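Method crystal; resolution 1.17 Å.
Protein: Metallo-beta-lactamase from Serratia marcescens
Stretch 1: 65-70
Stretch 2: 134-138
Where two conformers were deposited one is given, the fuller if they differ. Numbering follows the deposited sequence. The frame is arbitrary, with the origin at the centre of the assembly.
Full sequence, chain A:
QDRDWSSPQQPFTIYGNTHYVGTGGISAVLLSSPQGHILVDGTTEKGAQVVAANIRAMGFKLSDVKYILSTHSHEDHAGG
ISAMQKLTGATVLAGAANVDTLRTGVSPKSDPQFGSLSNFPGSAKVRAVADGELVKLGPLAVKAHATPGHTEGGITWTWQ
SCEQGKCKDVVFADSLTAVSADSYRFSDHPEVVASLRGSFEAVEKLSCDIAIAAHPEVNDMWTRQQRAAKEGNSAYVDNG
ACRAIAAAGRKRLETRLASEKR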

# COMPACT_ATOMS: atom_id res chain seq x y z
N VAL A 65 -2.38 14.80 10.18
CA VAL A 65 -1.72 13.85 9.29
C VAL A 65 -0.57 14.57 8.59
O VAL A 65 -0.79 15.53 7.84
CB VAL A 65 -2.70 13.29 8.25
CG1 VAL A 65 -1.99 12.35 7.29
CG2 VAL A 65 -3.90 12.60 8.89
N LYS A 66 0.66 14.13 8.85
CA LYS A 66 1.84 14.86 8.41
C LYS A 66 2.49 14.27 7.16
O LYS A 66 3.14 15.02 6.42
CB LYS A 66 2.86 14.94 9.54
CG LYS A 66 2.33 15.60 10.81
CD LYS A 66 1.61 16.90 10.60
CE LYS A 66 1.13 17.50 11.91
NZ LYS A 66 0.37 18.74 11.72
N TYR A 67 2.33 12.97 6.96
CA TYR A 67 2.88 12.29 5.78
C TYR A 67 1.80 11.38 5.21
O TYR A 67 1.03 10.77 5.98
CB TYR A 67 4.08 11.42 6.12
CG TYR A 67 5.32 12.18 6.50
CD1 TYR A 67 6.01 12.90 5.55
CD2 TYR A 67 5.82 12.18 7.79
CE1 TYR A 67 7.16 13.60 5.85
CE2 TYR A 67 6.97 12.89 8.12
CZ TYR A 67 7.64 13.61 7.15
OH TYR A 67 8.78 14.31 7.42
N ILE A 68 1.76 11.29 3.88
CA ILE A 68 0.99 10.28 3.18
C ILE A 68 2.00 9.44 2.41
O ILE A 68 2.73 9.97 1.56
CB ILE A 68 -0.04 10.92 2.22
CG1 ILE A 68 -1.02 11.81 2.97
CG2 ILE A 68 -0.76 9.84 1.44
CD1 ILE A 68 -1.83 12.75 2.09
N LEU A 69 2.02 8.15 2.67
CA LEU A 69 2.94 7.22 2.05
C LEU A 69 2.22 6.50 0.92
O LEU A 69 1.14 5.99 1.14
CB LEU A 69 3.43 6.21 3.09
CG LEU A 69 3.96 6.81 4.39
CD1 LEU A 69 4.50 5.71 5.28
CD2 LEU A 69 5.00 7.88 4.13
N SER A 70 2.86 6.40 -0.24
CA SER A 70 2.27 5.75 -1.40
C SER A 70 2.91 4.39 -1.61
O SER A 70 4.15 4.29 -1.69
CB SER A 70 2.46 6.62 -2.62
OG SER A 70 2.01 5.96 -3.81
N LEU A 134 14.14 5.46 6.59
CA LEU A 134 13.20 5.65 7.67
C LEU A 134 12.46 6.98 7.54
O LEU A 134 13.08 8.05 7.32
CB LEU A 134 13.96 5.64 9.00
CG LEU A 134 14.30 4.27 9.56
CD1 LEU A 134 15.03 4.40 10.88
CD2 LEU A 134 13.05 3.42 9.73
N VAL A 135 11.14 6.92 7.72
CA VAL A 135 10.28 8.08 7.83
C VAL A 135 9.90 8.21 9.30
O VAL A 135 9.34 7.28 9.87
CB VAL A 135 9.02 7.93 6.95
CG1 VAL A 135 8.08 9.12 7.10
CG2 VAL A 135 9.41 7.72 5.50
N LYS A 136 10.25 9.34 9.92
CA LYS A 136 9.99 9.50 11.33
C LYS A 136 9.05 10.67 11.56
O LYS A 136 9.09 11.71 10.88
CB LYS A 136 11.28 9.66 12.15
CG LYS A 136 12.21 10.76 11.68
CD LYS A 136 13.48 10.76 12.50
CE LYS A 136 14.50 11.76 12.00
NZ LYS A 136 13.93 13.12 11.92
N LEU A 137 8.16 10.49 12.53
CA LEU A 137 7.23 11.52 12.96
C LEU A 137 7.01 11.31 14.45
O LEU A 137 6.37 10.35 14.83
CB LEU A 137 5.92 11.37 12.19
CG LEU A 137 4.87 12.46 12.42
CD1 LEU A 137 3.54 12.04 11.80
CD2 LEU A 137 4.67 12.80 13.89
N GLY A 138 7.56 12.18 15.29
CA GLY A 138 7.47 11.96 16.71
C GLY A 138 7.96 10.55 17.04
O GLY A 138 9.07 10.18 16.66

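The strands of the two stretches run nearly antiparallel, with 159° between their N-to-C directions, but their axes come no closer than 8.6 Å. That spacing is too wide for backbone pairing, and no hydrogen bond crosses between the stretches; the gap is filled mostly by side chains, and the two stretches bury 230 Å², both sides summed.

The central piece is the ring of Tyr-67, whose CA-to-CB bond points toward the second stretch with chi1 at -70° (m). Val-135 supplies the bump that meets its face. Val-135 CG1 lies 4.1 Å from the centroid of the Tyr-67 ring and only 20° off the ring normal, the geometry of a CH-pi contact, and its nearest ring atom, Tyr-67 CD2, is 3.9 Å away. With chi1 at 178° (t), Val-135 CG1 also lies 4.5 Å from Leu-69 CD2, so that this methyl sits in the hollow formed by the Tyr-67 ring face and the Leu-69 side chain two residues further along the strand.

Leu-137 meets the same ring differently: its CB sits at the edge, near the ring plane, 4.5 Å from Tyr-67 CE2. Between these two side chains in sequence, Lys-136 turns its CA-to-CB bond away, and its backbone makes the approach instead, with Lys-136 O 3.7 Å from Tyr-67 CE2. The ring thus packs against main chain as well as aliphatic groups.

At the other end of the contact, Leu-137 CD1 reaches Lys-66 CB at 3.7 Å. The CA atoms of Lys-66 and Leu-137, 7.8 Å apart, mark the register of the strands. Lys-66 starts toward the partner, but its end leads away, so the base of this long side chain does the packing while the charged amine stays clear of the leucine. Val-65, its CA-to-CB bond directed away, takes no part.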